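Acetylserotonin O-methyltransferase (Homo sapiens, PDB 4A6D) catalyses the last step of melatonin synthesis, the transfer of a methyl group from S-adenosyl-L-methionine to N-acetylserotonin, and works as a homodimer. Local coordinates at residues Phe34-Leu37 with Pro43-Val46; Gly59-Leu64 with Ala82-Thr87; Leu294-Tyr299 with Gly309-Pro314. All coordinates share one frame; numbering follows the deposited sequence.

Contact 1: residues Phe34-Leu37 with Pro43-Val46; sequences FDLL and PLDV
Leu44 swings its CG anti to its own carbonyl carbon (chi1 -59°) and sends its branched end against the flank of helix 33-39, where Leu36, with CG opposite the backbone N (chi1 -173°), and Leu37 receive it. Leu44 already leaves its backbone toward the helix; the two helical leucines do not, and their outer carbons close the distance. Leu36 meets the tip of Leu44 at about a right angle, CD2 of Leu36 lying 3.9 Å from CD1 of Leu44. Leu37 instead runs antiparallel alongside it: CD2 of Leu37 sits 4.0 Å from Leu44 CB and touches CD1 of Leu44 as well. One methyl of Leu44 is therefore shared by both helical leucines. Leu37 is buried, its other neighbours including Leu73 and Asn86, whereas Leu36 and Leu44 remain partly exposed, and a bound glycerol lies next to Leu36.

The contact closes the turn between two successive helices of the dimerisation domain, 33-39 and 46-53. Asp45, which caps the second through OD1 to Ala48 N, points away from the first. With only aliphatic carbons meeting, the joint between the leucines has no directional bond of its own; it rests on van der Waals fit and on exclusion of water.

Contact 2: residues Gly59-Leu64 with Ala82-Thr87; sequences GTELLL and AFYRNT
Leu64 on helix 57-69 lies against the ring of Tyr84 on strand 81-86. The strand forms a two-stranded antiparallel hairpin with 73-78, and helix plus hairpin are consistent with the winged-helix fold common in dimerisation domains of this O-methyltransferase family, the hairpin being the wing.

The chief interaction is a CH-pi contact. Leu64 CB stands 3.9 Å from the centroid of the Tyr84 ring and 14° off the ring normal, over the face but displaced a little toward the rim at CE2 and CZ. In Tyr84 a chi1 of -56° keeps CG beside the backbone N, and a chi2 of 87° presents the flat of the ring to the helix. Ordinary apolar packing extends the touch over the same face, where CD1 of Leu64 reaches across to CD1 of Tyr84 at 3.7 Å. Val46 and Val75 also pack on the tyrosine, and Arg291 of the second subunit reaches it.

Polar interactions are kept to the ends of the side chains. The Tyr84 hydroxyl is hydrogen-bonded to OD1 of Asp65, the residue following Leu64, so ring and helix are tied at the phenol end too. A leucine in place of Tyr84, with neither flat face nor hydroxyl, would probably leave Asp65 OD1 without this partner and Leu64 CB with no ring to lie on. Glu61, nearly one turn before Leu64, passes its carboxylate to Arg290 of the second subunit in a salt bridge through OE2. Its aliphatic part merely grazes the phenol, with Glu61 CG 4.5 Å from Tyr84 OH.

Contact 3: residues Leu294-Tyr299 with Gly309-Pro314; sequences LLTQLY and GQERTP
Van der Waals contact joins Glu311 to one side of helix 294-305 at Thr296 and Tyr299, residues about one turn apart. The bend of the glutamate at chi2 (-56°) lays its methylene groups against the helix, while OE2 of Glu311 passes CB of Tyr299 at 4.0 Å on its way to His255. CG of Glu311 is 3.7 Å from Thr296 O and 3.8 Å from Tyr299 C; CB of Glu311 rests 4.0 Å from Thr296 CG2, the two side chains crossing at about a right angle. Tyr299 contributes through CB, 4.0 Å from Glu311 CG, while its ring leads away and takes Leu295 CD2 over one face.

These residues belong to the Rossmann-like catalytic domain of the class I methyltransferases, where the loop ahead of helix 314-324 runs beside the active site.

Polar bonds fix the glutamate further. Its OE2 is hydrogen-bonded to ND1 of His255, the inferred proton donor/acceptor, and so is likely to orient that imidazole, a His-Glu pairing of the kind known from plant O-methyltransferases of this family. Ser300 OG, one residue beyond Tyr299 on the same helix, accepts the backbone N-H of Glu311. Thr296 directs OG1 to Ser284 OG, leaving its methyl for the glutamate. Gln297 points away from the loop, and its OE1 accepts a hydrogen bond from Ser69 OG of the second subunit.

Overall arrangement
Contacts 1 and 2 adjoin in the dimerisation domain, their centres about 7 Å apart, and both involve strand 81-86: contact 2 directly, contact 1 through the probable backbone hydrogen bond from Tyr84 N to Leu44 O, 2.9 Å long. Contact 1 is partly buried and purely aliphatic; contact 2 is buried, adds an aromatic face and lies at the subunit interface. Contact 3, also buried, belongs to the catalytic domain, its centre about 35 Å from that of contact 2 and 37 Å from that of contact 1. There a glutamate's methylenes do the packing while its carboxylate bonds the probable catalytic histidine. Contacts 2 and 3 both touch the second subunit; contact 1 does not.

Contact 1: residues Phe34-Leu37 with Pro43-Val46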
loop_
_atom_site.group_PDB
_atom_site.type_symbol
_atom_site.label_atom_id
_atom_site.label_comp_id
_atom_site.label_asym_id
_atom_site.label_seq_id
_atom_site.Cartn_x
_atom_site.Cartn_y
_atom_site.Cartn_z
ATOM N N PHE A 34 -9.957 -16.949 -4.651
ATOM C CA PHE A 34 -11.136 -16.685 -5.483
ATOM C C PHE A 34 -11.430 -17.787 -6.497
ATOM O O PHE A 34 -12.599 -18.131 -6.666
ATOM C CB PHE A 34 -11.044 -15.296 -6.134
ATOM C CG PHE A 34 -10.666 -14.216 -5.141
ATOM C CD1 PHE A 34 -11.525 -13.871 -4.100
ATOM C CD2 PHE A 34 -9.435 -13.575 -5.223
ATOM C CE1 PHE A 34 -11.161 -12.900 -3.163
ATOM C CE2 PHE A 34 -9.083 -12.586 -4.301
ATOM C CZ PHE A 34 -9.944 -12.264 -3.270
ATOM N N ASP A 35 -10.378 -18.377 -7.118
ATOM C CA ASP A 35 -10.513 -19.486 -8.070
ATOM C C ASP A 35 -11.053 -20.741 -7.371
ATOM O O ASP A 35 -12.017 -21.337 -7.859
ATOM C CB ASP A 35 -9.177 -19.793 -8.775
ATOM C CG ASP A 35 -8.769 -18.794 -9.842
ATOM O OD1 ASP A 35 -9.660 -18.321 -10.592
ATOM O OD2 ASP A 35 -7.551 -18.548 -9.983
ATOM N N LEU A 36 -10.457 -21.109 -6.217
ATOM C CA LEU A 36 -10.848 -22.250 -5.386
ATOM C C LEU A 36 -12.312 -22.138 -4.945
ATOM O O LEU A 36 -13.018 -23.150 -4.936
ATOM C CB LEU A 36 -9.935 -22.334 -4.149
ATOM C CG LEU A 36 -10.101 -23.566 -3.255
ATOM C CD1 LEU A 36 -9.338 -24.753 -3.821
ATOM C CD2 LEU A 36 -9.629 -23.280 -1.850
ATOM N N LEU A 37 -12.754 -20.905 -4.579
ATOM C CA LEU A 37 -14.126 -20.606 -4.158
ATOM C C LEU A 37 -15.114 -20.693 -5.317
ATOM O O LEU A 37 -16.263 -21.063 -5.090
ATOM C CB LEU A 37 -14.236 -19.234 -3.460
ATOM C CG LEU A 37 -13.704 -19.131 -2.023
ATOM C CD1 LEU A 37 -13.592 -17.690 -1.594
ATOM C CD2 LEU A 37 -14.577 -19.892 -1.046
ATOM N N PRO A 43 -20.108 -22.793 -0.713
ATOM C CA PRO A 43 -19.167 -22.018 0.116
ATOM C C PRO A 43 -18.223 -22.919 0.917
ATOM O O PRO A 43 -18.591 -24.050 1.239
ATOM C CB PRO A 43 -20.088 -21.198 1.017
ATOM C CG PRO A 43 -21.304 -22.026 1.158
ATOM C CD PRO A 43 -21.465 -22.791 -0.131
ATOM N N LEU A 44 -17.014 -22.415 1.241
ATOM C CA LEU A 44 -15.981 -23.170 1.968
ATOM C C LEU A 44 -15.581 -22.570 3.321
ATOM O O LEU A 44 -15.489 -21.345 3.437
ATOM C CB LEU A 44 -14.694 -23.276 1.118
ATOM C CG LEU A 44 -14.731 -23.922 -0.254
ATOM C CD1 LEU A 44 -13.397 -23.745 -0.936
ATOM C CD2 LEU A 44 -15.071 -25.399 -0.160
ATOM N N ASP A 45 -15.236 -23.438 4.302
ATOM C CA ASP A 45 -14.732 -22.993 5.612
ATOM C C ASP A 45 -13.208 -22.752 5.542
ATOM O O ASP A 45 -12.597 -23.071 4.515
ATOM C CB ASP A 45 -15.111 -23.972 6.751
ATOM C CG ASP A 45 -14.658 -25.419 6.606
ATOM O OD1 ASP A 45 -13.547 -25.653 6.071
ATOM O OD2 ASP A 45 -15.375 -26.314 7.096
ATOM N N VAL A 46 -12.605 -22.193 6.622
ATOM C CA VAL A 46 -11.163 -21.879 6.756
ATOM C C VAL A 46 -10.277 -23.095 6.419
ATOM O O VAL A 46 -9.391 -22.985 5.573
ATOM C CB VAL A 46 -10.805 -21.251 8.149
ATOM C CG1 VAL A 46 -9.297 -21.030 8.308
ATOM C CG2 VAL A 46 -11.557 -19.943 8.381
#

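Contact 2: residues Gly59-Leu64 with Ala82-Thr87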
loop_
_atom_site.group_PDB
_atom_site.type_symbol
_atom_site.label_atom_id
_atom_site.label_comp_id
_atom_site.label_asym_id
_atom_site.label_seq_id
_atom_site.Cartn_x
_atom_site.Cartn_y
_atom_site.Cartn_z
ATOM N N GLY A 59 -3.118 -17.931 9.167
ATOM C CA GLY A 59 -2.892 -17.060 8.017
ATOM C C GLY A 59 -4.076 -16.949 7.084
ATOM O O GLY A 59 -4.452 -15.838 6.695
ATOM N N THR A 60 -4.686 -18.103 6.737
ATOM C CA THR A 60 -5.854 -18.178 5.852
ATOM C C THR A 60 -7.039 -17.431 6.458
ATOM O O THR A 60 -7.640 -16.622 5.756
ATOM C CB THR A 60 -6.193 -19.638 5.512
ATOM O OG1 THR A 60 -5.056 -20.253 4.911
ATOM C CG2 THR A 60 -7.372 -19.763 4.587
ATOM N N GLU A 61 -7.349 -17.678 7.762
ATOM C CA GLU A 61 -8.462 -17.035 8.454
ATOM C C GLU A 61 -8.294 -15.534 8.489
ATOM O O GLU A 61 -9.241 -14.812 8.188
ATOM C CB GLU A 61 -8.665 -17.599 9.861
ATOM C CG GLU A 61 -10.010 -17.199 10.448
ATOM C CD GLU A 61 -10.155 -17.205 11.959
ATOM O OE1 GLU A 61 -9.227 -16.745 12.666
ATOM O OE2 GLU A 61 -11.253 -17.587 12.427
ATOM N N LEU A 62 -7.084 -15.060 8.799
ATOM C CA LEU A 62 -6.793 -13.631 8.808
ATOM C C LEU A 62 -7.073 -13.061 7.441
ATOM O O LEU A 62 -7.843 -12.116 7.325
ATOM C CB LEU A 62 -5.337 -13.356 9.228
ATOM C CG LEU A 62 -5.032 -13.475 10.730
ATOM C CD1 LEU A 62 -3.540 -13.302 10.996
ATOM C CD2 LEU A 62 -5.798 -12.444 11.522
ATOM N N LEU A 63 -6.554 -13.721 6.399
ATOM C CA LEU A 63 -6.717 -13.325 5.006
ATOM C C LEU A 63 -8.189 -13.285 4.576
ATOM O O LEU A 63 -8.614 -12.280 4.004
ATOM C CB LEU A 63 -5.884 -14.258 4.106
ATOM C CG LEU A 63 -5.542 -13.763 2.702
ATOM C CD1 LEU A 63 -4.263 -12.938 2.712
ATOM C CD2 LEU A 63 -5.371 -14.930 1.758
ATOM N N LEU A 64 -8.954 -14.362 4.842
ATOM C CA LEU A 64 -10.375 -14.459 4.480
ATOM C C LEU A 64 -11.198 -13.408 5.235
ATOM O O LEU A 64 -12.023 -12.727 4.622
ATOM C CB LEU A 64 -10.944 -15.866 4.785
ATOM C CG LEU A 64 -10.428 -17.054 3.953
ATOM C CD1 LEU A 64 -10.828 -18.366 4.606
ATOM C CD2 LEU A 64 -10.936 -17.005 2.501
ATOM N N ALA A 82 -17.869 -20.663 10.055
ATOM C CA ALA A 82 -18.002 -19.610 9.039
ATOM C C ALA A 82 -17.738 -20.254 7.698
ATOM O O ALA A 82 -16.839 -21.091 7.587
ATOM C CB ALA A 82 -16.973 -18.509 9.271
ATOM N N PHE A 83 -18.535 -19.868 6.690
ATOM C CA PHE A 83 -18.439 -20.316 5.302
ATOM C C PHE A 83 -18.343 -19.112 4.382
ATOM O O PHE A 83 -19.190 -18.217 4.420
ATOM C CB PHE A 83 -19.603 -21.243 4.925
ATOM C CG PHE A 83 -19.491 -22.599 5.578
ATOM C CD1 PHE A 83 -18.752 -23.614 4.985
ATOM C CD2 PHE A 83 -20.104 -22.854 6.798
ATOM C CE1 PHE A 83 -18.631 -24.862 5.599
ATOM C CE2 PHE A 83 -19.981 -24.103 7.412
ATOM C CZ PHE A 83 -19.257 -25.103 6.798
ATOM N N TYR A 84 -17.278 -19.079 3.583
ATOM C CA TYR A 84 -16.954 -17.978 2.687
ATOM C C TYR A 84 -17.388 -18.246 1.283
ATOM O O TYR A 84 -17.346 -19.387 0.830
ATOM C CB TYR A 84 -15.450 -17.690 2.738
ATOM C CG TYR A 84 -14.958 -17.416 4.142
ATOM C CD1 TYR A 84 -14.555 -18.457 4.979
ATOM C CD2 TYR A 84 -14.965 -16.126 4.663
ATOM C CE1 TYR A 84 -14.180 -18.221 6.303
ATOM C CE2 TYR A 84 -14.576 -15.876 5.981
ATOM C CZ TYR A 84 -14.189 -16.927 6.796
ATOM O OH TYR A 84 -13.744 -16.664 8.058
ATOM N N ARG A 85 -17.811 -17.189 0.589
ATOM C CA ARG A 85 -18.246 -17.256 -0.797
ATOM C C ARG A 85 -17.797 -15.984 -1.522
ATOM O O ARG A 85 -17.519 -14.976 -0.868
ATOM C CB ARG A 85 -19.775 -17.490 -0.879
ATOM C CG ARG A 85 -20.652 -16.243 -0.798
ATOM C CD ARG A 85 -22.116 -16.599 -0.616
ATOM N NE ARG A 85 -22.784 -15.701 0.333
ATOM C CZ ARG A 85 -22.694 -15.788 1.660
ATOM N NH1 ARG A 85 -21.943 -16.733 2.223
ATOM N NH2 ARG A 85 -23.338 -14.926 2.434
ATOM N N ASN A 86 -17.710 -16.036 -2.859
ATOM C CA ASN A 86 -17.322 -14.890 -3.676
ATOM C C ASN A 86 -18.450 -13.855 -3.744
ATOM O O ASN A 86 -19.631 -14.180 -3.533
ATOM C CB ASN A 86 -16.943 -15.335 -5.096
ATOM C CG ASN A 86 -15.521 -15.807 -5.283
ATOM O OD1 ASN A 86 -14.555 -15.175 -4.842
ATOM N ND2 ASN A 86 -15.358 -16.890 -6.031
ATOM N N THR A 87 -18.065 -12.605 -4.032
ATOM C CA THR A 87 -18.961 -11.466 -4.246
ATOM C C THR A 87 -19.132 -11.296 -5.768
ATOM O O THR A 87 -18.587 -12.093 -6.543
ATOM C CB THR A 87 -18.327 -10.190 -3.674
ATOM O OG1 THR A 87 -16.984 -10.079 -4.160
ATOM C CG2 THR A 87 -18.386 -10.124 -2.164
#

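Contact 3: residues Leu294-Tyr299 with Gly309-Pro314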
loop_
_atom_site.group_PDB
_atom_site.type_symbol
_atom_site.label_atom_id
_atom_site.label_comp_id
_atom_site.label_asym_id
_atom_site.label_seq_id
_atom_site.Cartn_x
_atom_site.Cartn_y
_atom_site.Cartn_z
ATOM N N LEU A 294 -6.816 11.507 -9.291
ATOM C CA LEU A 294 -5.854 10.938 -8.369
ATOM C C LEU A 294 -5.169 9.679 -8.922
ATOM O O LEU A 294 -3.937 9.571 -8.859
ATOM C CB LEU A 294 -6.521 10.688 -7.007
ATOM C CG LEU A 294 -5.726 9.914 -5.924
ATOM C CD1 LEU A 294 -4.344 10.514 -5.681
ATOM C CD2 LEU A 294 -6.531 9.873 -4.644
ATOM N N LEU A 295 -5.959 8.748 -9.475
ATOM C CA LEU A 295 -5.433 7.501 -10.019
ATOM C C LEU A 295 -4.400 7.797 -11.139
ATOM O O LEU A 295 -3.378 7.140 -11.185
ATOM C CB LEU A 295 -6.606 6.604 -10.501
ATOM C CG LEU A 295 -6.225 5.209 -11.049
ATOM C CD1 LEU A 295 -7.337 4.219 -10.824
ATOM C CD2 LEU A 295 -5.967 5.270 -12.535
ATOM N N THR A 296 -4.656 8.815 -11.995
ATOM C CA THR A 296 -3.764 9.239 -13.088
ATOM C C THR A 296 -2.482 9.847 -12.544
ATOM O O THR A 296 -1.407 9.570 -13.070
ATOM C CB THR A 296 -4.493 10.170 -14.062
ATOM O OG1 THR A 296 -5.673 9.510 -14.514
ATOM C CG2 THR A 296 -3.645 10.532 -15.258
ATOM N N GLN A 297 -2.601 10.687 -11.499
ATOM C CA GLN A 297 -1.448 11.278 -10.814
ATOM C C GLN A 297 -0.573 10.141 -10.223
ATOM O O GLN A 297 0.660 10.196 -10.346
ATOM C CB GLN A 297 -1.906 12.195 -9.675
ATOM C CG GLN A 297 -2.533 13.509 -10.103
ATOM C CD GLN A 297 -3.079 14.172 -8.862
ATOM O OE1 GLN A 297 -4.124 13.801 -8.334
ATOM N NE2 GLN A 297 -2.341 15.092 -8.301
ATOM N N LEU A 298 -1.212 9.099 -9.629
ATOM C CA LEU A 298 -0.463 7.973 -9.055
ATOM C C LEU A 298 0.272 7.235 -10.166
ATOM O O LEU A 298 1.459 6.946 -10.026
ATOM C CB LEU A 298 -1.347 7.020 -8.207
ATOM C CG LEU A 298 -1.949 7.564 -6.893
ATOM C CD1 LEU A 298 -2.994 6.637 -6.374
ATOM C CD2 LEU A 298 -0.890 7.764 -5.814
ATOM N N TYR A 299 -0.414 7.031 -11.291
ATOM C CA TYR A 299 0.119 6.443 -12.523
ATOM C C TYR A 299 1.275 7.258 -13.089
ATOM O O TYR A 299 2.224 6.658 -13.600
ATOM C CB TYR A 299 -0.982 6.316 -13.589
ATOM C CG TYR A 299 -1.894 5.112 -13.445
ATOM C CD1 TYR A 299 -2.081 4.488 -12.202
ATOM C CD2 TYR A 299 -2.595 4.610 -14.541
ATOM C CE1 TYR A 299 -2.918 3.380 -12.067
ATOM C CE2 TYR A 299 -3.455 3.518 -14.411
ATOM C CZ TYR A 299 -3.623 2.916 -13.169
ATOM O OH TYR A 299 -4.480 1.853 -13.043
ATOM N N GLY A 309 9.004 7.848 -18.591
ATOM C CA GLY A 309 7.943 8.800 -18.889
ATOM C C GLY A 309 7.156 9.399 -17.747
ATOM O O GLY A 309 7.651 9.579 -16.640
ATOM N N GLN A 310 5.911 9.734 -18.050
ATOM C CA GLN A 310 4.969 10.444 -17.188
ATOM C C GLN A 310 3.622 10.335 -17.852
ATOM O O GLN A 310 3.540 9.975 -19.038
ATOM C CB GLN A 310 5.360 11.957 -17.149
ATOM C CG GLN A 310 5.513 12.579 -18.553
ATOM C CD GLN A 310 5.942 14.031 -18.661
ATOM O OE1 GLN A 310 6.851 14.375 -19.454
ATOM N NE2 GLN A 310 5.195 14.930 -18.024
ATOM N N GLU A 311 2.571 10.686 -17.116
ATOM C CA GLU A 311 1.247 10.816 -17.713
ATOM C C GLU A 311 1.170 12.271 -18.215
ATOM O O GLU A 311 1.960 13.114 -17.779
ATOM C CB GLU A 311 0.116 10.429 -16.737
ATOM C CG GLU A 311 0.141 8.951 -16.328
ATOM C CD GLU A 311 0.103 7.888 -17.412
ATOM O OE1 GLU A 311 -0.512 8.123 -18.479
ATOM O OE2 GLU A 311 0.703 6.812 -17.195
ATOM N N ARG A 312 0.327 12.550 -19.205
ATOM C CA ARG A 312 0.286 13.913 -19.761
ATOM C C ARG A 312 -1.115 14.445 -19.885
ATOM O O ARG A 312 -2.064 13.666 -19.897
ATOM C CB ARG A 312 1.037 13.984 -21.129
ATOM C CG ARG A 312 2.531 13.592 -21.064
ATOM C CD ARG A 312 3.098 13.336 -22.452
ATOM N NE ARG A 312 4.560 13.312 -22.503
ATOM C CZ ARG A 312 5.309 12.209 -22.503
ATOM N NH1 ARG A 312 4.745 11.013 -22.386
ATOM N NH2 ARG A 312 6.622 12.294 -22.615
ATOM N N THR A 313 -1.237 15.780 -19.994
ATOM C CA THR A 313 -2.489 16.514 -20.222
ATOM C C THR A 313 -2.834 16.513 -21.710
ATOM O O THR A 313 -1.924 16.398 -22.558
ATOM C CB THR A 313 -2.387 17.988 -19.729
ATOM O OG1 THR A 313 -1.496 18.725 -20.566
ATOM C CG2 THR A 313 -2.011 18.113 -18.218
ATOM N N PRO A 314 -4.137 16.735 -22.061
ATOM C CA PRO A 314 -4.515 16.817 -23.483
ATOM C C PRO A 314 -3.663 17.801 -24.310
ATOM O O PRO A 314 -3.248 17.492 -25.444
ATOM C CB PRO A 314 -5.972 17.256 -23.406
ATOM C CG PRO A 314 -6.458 16.674 -22.156
ATOM C CD PRO A 314 -5.332 16.892 -21.200
#